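Long-range contact in antifreeze protein (Marinomonas primoryensis, PDB 5JUH), which probably serves as the C-terminal, secretion-related RTX domain of a giant adhesin that binds its Antarctic bacterium to diatoms and ice: residues D86-F97 and D109-A120. Residues are numbered along the deposited sequence; the frame is centred on the assembly and turned at random.
Sequences DTLTGLEGSDIF and DTITDFNAAEDA. With CA (calcium ion), chain G; CA (calcium ion), chain H; CA (calcium ion), chain E; CA (calcium ion), chain I.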
loop_
_atom_site.group_PDB
_atom_site.type_symbol
_atom_site.label_atom_id
_atom_site.label_comp_id
_atom_site.label_asym_id
_atom_site.label_seq_id
_atom_site.Cartn_x
_atom_site.Cartn_y
_atom_site.Cartn_z
ATOM N N ASP A 86 -12.392 1.444 -8.288
ATOM C CA ASP A 86 -11.711 0.779 -9.410
ATOM C C ASP A 86 -11.185 -0.563 -8.947
ATOM O O ASP A 86 -10.854 -0.686 -7.772
ATOM C CB ASP A 86 -10.525 1.607 -9.911
ATOM C CG ASP A 86 -10.871 2.972 -10.459
ATOM O OD1 ASP A 86 -11.128 3.078 -11.635
ATOM O OD2 ASP A 86 -10.845 3.921 -9.717
ATOM N N THR A 87 -11.147 -1.505 -9.870
ATOM C CA THR A 87 -10.524 -2.810 -9.553
ATOM C C THR A 87 -9.156 -2.801 -10.249
ATOM O O THR A 87 -9.073 -2.657 -11.437
ATOM C CB THR A 87 -11.483 -3.923 -10.086
ATOM O OG1 THR A 87 -12.712 -3.721 -9.404
ATOM C CG2 THR A 87 -10.958 -5.218 -9.816
ATOM N N LEU A 88 -8.130 -3.013 -9.495
ATOM C CA LEU A 88 -6.748 -2.893 -9.942
ATOM C C LEU A 88 -6.143 -4.288 -9.851
ATOM O O LEU A 88 -6.238 -4.929 -8.794
ATOM C CB LEU A 88 -5.884 -1.946 -9.032
ATOM C CG LEU A 88 -6.528 -0.533 -8.824
ATOM C CD1 LEU A 88 -5.537 0.238 -7.900
ATOM C CD2 LEU A 88 -6.637 0.179 -10.116
ATOM N N THR A 89 -5.508 -4.748 -10.901
ATOM C CA THR A 89 -4.831 -6.042 -10.911
ATOM C C THR A 89 -3.422 -5.895 -11.531
ATOM O O THR A 89 -3.307 -5.455 -12.681
ATOM C CB THR A 89 -5.665 -7.056 -11.784
ATOM O OG1 THR A 89 -6.991 -7.136 -11.220
ATOM C CG2 THR A 89 -5.066 -8.414 -11.807
ATOM N N GLY A 90 -2.381 -6.305 -10.813
ATOM C CA GLY A 90 -1.035 -6.077 -11.318
ATOM C C GLY A 90 -0.492 -7.179 -12.244
ATOM O O GLY A 90 0.369 -6.923 -13.075
ATOM N N LEU A 91 -1.010 -8.390 -12.038
ATOM C CA LEU A 91 -0.483 -9.556 -12.709
ATOM C C LEU A 91 0.973 -9.772 -12.265
ATOM O O LEU A 91 1.372 -9.335 -11.177
ATOM C CB LEU A 91 -0.785 -9.578 -14.199
ATOM C CG LEU A 91 -2.273 -9.550 -14.568
ATOM C CD1 LEU A 91 -2.437 -9.611 -16.091
ATOM C CD2 LEU A 91 -3.091 -10.628 -13.883
ATOM N N GLU A 92 1.751 -10.517 -13.082
ATOM C CA GLU A 92 3.070 -10.775 -12.730
ATOM C C GLU A 92 3.917 -9.506 -12.686
ATOM O O GLU A 92 3.502 -8.441 -13.073
ATOM C CB GLU A 92 3.664 -11.905 -13.590
ATOM C CG GLU A 92 3.527 -13.295 -12.913
ATOM C CD GLU A 92 4.376 -13.338 -11.570
ATOM O OE1 GLU A 92 5.301 -12.429 -11.180
ATOM O OE2 GLU A 92 4.097 -14.201 -10.809
ATOM N N GLY A 93 5.108 -9.656 -12.172
ATOM C CA GLY A 93 5.969 -8.562 -11.957
ATOM C C GLY A 93 5.656 -7.814 -10.684
ATOM O O GLY A 93 4.692 -8.088 -9.996
ATOM N N SER A 94 6.507 -6.829 -10.380
ATOM C CA SER A 94 6.441 -6.145 -9.120
ATOM C C SER A 94 5.758 -4.794 -9.420
ATOM O O SER A 94 6.361 -3.943 -10.103
ATOM C CB SER A 94 7.825 -5.849 -8.600
ATOM O OG SER A 94 8.450 -7.094 -8.205
ATOM N N ASP A 95 4.507 -4.660 -9.026
ATOM C CA ASP A 95 3.650 -3.555 -9.465
ATOM C C ASP A 95 3.471 -2.606 -8.328
ATOM O O ASP A 95 3.277 -3.001 -7.164
ATOM C CB ASP A 95 2.304 -4.148 -9.939
ATOM C CG ASP A 95 2.498 -5.137 -11.047
ATOM O OD1 ASP A 95 3.062 -4.765 -12.084
ATOM O OD2 ASP A 95 2.192 -6.302 -10.852
ATOM N N ILE A 96 3.399 -1.317 -8.677
ATOM C CA ILE A 96 3.086 -0.284 -7.677
ATOM C C ILE A 96 1.600 0.086 -7.888
ATOM O O ILE A 96 1.181 0.428 -8.988
ATOM C CB ILE A 96 3.940 0.981 -7.879
ATOM C CG1 ILE A 96 5.397 0.648 -7.637
ATOM C CG2 ILE A 96 3.427 2.124 -7.019
ATOM C CD1 ILE A 96 6.362 1.697 -8.114
ATOM N N PHE A 97 0.849 0.006 -6.821
ATOM C CA PHE A 97 -0.512 0.479 -6.821
ATOM C C PHE A 97 -0.567 1.800 -6.119
ATOM O O PHE A 97 -0.238 1.913 -4.944
ATOM C CB PHE A 97 -1.478 -0.537 -6.099
ATOM C CG PHE A 97 -1.426 -1.918 -6.724
ATOM C CD1 PHE A 97 -2.291 -2.274 -7.723
ATOM C CD2 PHE A 97 -0.546 -2.917 -6.271
ATOM C CE1 PHE A 97 -2.273 -3.523 -8.308
ATOM C CE2 PHE A 97 -0.505 -4.161 -6.856
ATOM C CZ PHE A 97 -1.388 -4.476 -7.822
ATOM N N ASP A 109 -10.580 1.791 -3.691
ATOM C CA ASP A 109 -10.289 0.779 -4.709
ATOM C C ASP A 109 -10.110 -0.649 -4.146
ATOM O O ASP A 109 -9.790 -0.829 -2.994
ATOM C CB ASP A 109 -9.078 1.167 -5.499
ATOM C CG ASP A 109 -9.300 2.486 -6.267
ATOM O OD1 ASP A 109 -10.486 2.832 -6.725
ATOM O OD2 ASP A 109 -8.208 3.177 -6.434
ATOM N N THR A 110 -10.305 -1.623 -5.049
ATOM C CA THR A 110 -9.964 -3.027 -4.798
ATOM C C THR A 110 -8.669 -3.319 -5.528
ATOM O O THR A 110 -8.512 -2.993 -6.727
ATOM C CB THR A 110 -11.063 -3.902 -5.259
ATOM O OG1 THR A 110 -12.244 -3.661 -4.515
ATOM C CG2 THR A 110 -10.666 -5.379 -5.169
ATOM N N ILE A 111 -7.726 -3.937 -4.814
ATOM C CA ILE A 111 -6.516 -4.493 -5.413
ATOM C C ILE A 111 -6.716 -5.992 -5.381
ATOM O O ILE A 111 -6.744 -6.561 -4.283
ATOM C CB ILE A 111 -5.229 -4.063 -4.692
ATOM C CG1 ILE A 111 -5.077 -2.514 -4.767
ATOM C CG2 ILE A 111 -4.058 -4.796 -5.344
ATOM C CD1 ILE A 111 -4.024 -2.037 -3.834
ATOM N N THR A 112 -6.847 -6.611 -6.523
ATOM C CA THR A 112 -7.254 -8.021 -6.545
ATOM C C THR A 112 -6.120 -8.990 -6.178
ATOM O O THR A 112 -6.485 -10.015 -5.554
ATOM C CB THR A 112 -7.810 -8.482 -7.846
ATOM O OG1 THR A 112 -6.797 -8.500 -8.820
ATOM C CG2 THR A 112 -8.975 -7.611 -8.380
ATOM N N ASP A 113 -4.841 -8.616 -6.388
ATOM C CA ASP A 113 -3.810 -9.615 -6.383
ATOM C C ASP A 113 -2.525 -9.028 -5.775
ATOM O O ASP A 113 -1.408 -9.257 -6.336
ATOM C CB ASP A 113 -3.542 -10.119 -7.815
ATOM C CG ASP A 113 -2.897 -8.991 -8.713
ATOM O OD1 ASP A 113 -3.169 -7.750 -8.485
ATOM O OD2 ASP A 113 -2.168 -9.412 -9.648
ATOM N N PHE A 114 -2.632 -8.335 -4.626
ATOM C CA PHE A 114 -1.422 -7.743 -4.068
ATOM C C PHE A 114 -0.534 -8.895 -3.553
ATOM O O PHE A 114 -0.950 -9.594 -2.639
ATOM C CB PHE A 114 -1.770 -6.815 -2.921
ATOM C CG PHE A 114 -0.576 -6.076 -2.342
ATOM C CD1 PHE A 114 -0.087 -5.015 -3.040
ATOM C CD2 PHE A 114 0.051 -6.453 -1.169
ATOM C CE1 PHE A 114 0.978 -4.329 -2.612
ATOM C CE2 PHE A 114 1.168 -5.738 -0.657
ATOM C CZ PHE A 114 1.608 -4.709 -1.423
ATOM N N ASN A 115 0.701 -8.915 -4.019
ATOM C CA ASN A 115 1.690 -9.902 -3.576
ATOM C C ASN A 115 2.729 -9.120 -2.813
ATOM O O ASN A 115 3.583 -8.449 -3.396
ATOM C CB ASN A 115 2.269 -10.622 -4.769
ATOM C CG ASN A 115 3.313 -11.627 -4.398
ATOM O OD1 ASN A 115 3.736 -11.734 -3.249
ATOM N ND2 ASN A 115 3.823 -12.329 -5.369
ATOM N N ALA A 116 2.812 -9.347 -1.506
ATOM C CA ALA A 116 3.652 -8.531 -0.630
ATOM C C ALA A 116 5.157 -8.769 -0.927
ATOM O O ALA A 116 5.993 -7.930 -0.501
ATOM C CB ALA A 116 3.410 -8.765 0.870
ATOM N N ALA A 117 5.521 -9.934 -1.473
ATOM C CA ALA A 117 6.926 -10.163 -1.803
ATOM C C ALA A 117 7.386 -9.450 -3.064
ATOM O O ALA A 117 8.605 -9.360 -3.290
ATOM C CB ALA A 117 7.114 -11.637 -2.095
ATOM N N GLU A 118 6.466 -8.782 -3.776
ATOM C CA GLU A 118 6.841 -8.235 -5.119
ATOM C C GLU A 118 6.258 -6.792 -5.316
ATOM O O GLU A 118 6.963 -5.871 -5.661
ATOM C CB GLU A 118 6.357 -9.162 -6.306
ATOM C CG GLU A 118 7.149 -10.419 -6.309
ATOM C CD GLU A 118 6.791 -11.407 -7.364
ATOM O OE1 GLU A 118 6.578 -10.981 -8.485
ATOM O OE2 GLU A 118 6.764 -12.646 -6.982
ATOM N N ASP A 119 4.962 -6.645 -5.067
ATOM C CA ASP A 119 4.263 -5.420 -5.316
ATOM C C ASP A 119 4.496 -4.400 -4.184
ATOM O O ASP A 119 5.050 -4.696 -3.143
ATOM C CB ASP A 119 2.769 -5.760 -5.422
ATOM C CG ASP A 119 2.431 -6.686 -6.546
ATOM O OD1 ASP A 119 3.007 -6.727 -7.661
ATOM O OD2 ASP A 119 1.412 -7.431 -6.345
ATOM N N ALA A 120 3.989 -3.162 -4.417
ATOM C CA ALA A 120 4.138 -2.083 -3.440
ATOM C C ALA A 120 2.953 -1.165 -3.500
ATOM O O ALA A 120 2.250 -1.164 -4.451
ATOM C CB ALA A 120 5.398 -1.276 -3.754
HETATM CA CA CA G . 2.397 -8.123 -9.478
HETATM CA CA CA H . 2.586 -6.462 -13.653
HETATM CA CA CA E . -11.022 4.959 -7.598
HETATM CA CA CA I . 5.662 -13.311 -9.043
HETATM O O HOH W 1 -8.748 5.529 -7.800
HETATM O O HOH W 2 0.172 -7.913 -8.655
HETATM O O HOH W 3 -11.076 5.330 -5.169
HETATM O O HOH W 4 2.755 -10.215 -8.405
HETATM O O HOH W 5 4.526 -14.736 -7.553
#
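With CG of Asp113 placed between its own backbone N and carbonyl carbon (chi1 68°), the carboxylate reaches the turn of 86-97 and takes two consecutive amides. Gly90 N meets Asp113 OD1 at 2.9 Å and Leu91 N meets Asp113 OD2 at 2.8 Å, each through the syn lone pair, which should hold the carboxylate against rotation. Thr112 has a similar first torsion, which brings its OG1 to 2.8 Å from Thr89 OG1 in a hydroxyl-hydroxyl hydrogen bond, while its CG2 packs tightly on the methyl of Thr87. Between strands 87-89 and 110-111, parallel pairing runs from Thr110 N to Asp86 O, from Leu88 N to Thr110 O and from Thr112 N to Leu88 O. A second parallel pairing joins Asp95, Phe97 and Ala120 after the turns, its register shifted by one residue. Two stacked coils of a calcium-bound parallel beta-roll, the hallmark of RTX proteins, thus lie against each other, and the preceding coil supplies Gly71, Gly73 and Asp75 to the calcium ion shared with Gly90, Glu92 and Asp95. Asp95 OD2 bridges that ion to a second one, which is also bound by Leu91 O, Gly93 O and, at 2.4 Å, Asp119 OD1. The same Asp119 oxygen accepts from Asp95 N on its anti side, 22° out of the carboxylate plane. Inside the roll, Ile111 CG2 sits over the centre of the Phe97 ring, 3.6 Å from its centroid, a CH-pi contact, while Asp119 OD2 lies at the ring edge. At one end Asp86 OD2 and Asp109 OD1 share a calcium ion, their carboxylate planes 74° apart; near the turn, Glu92 and Glu118 together chelate one further calcium ion, each through both carboxylate oxygens.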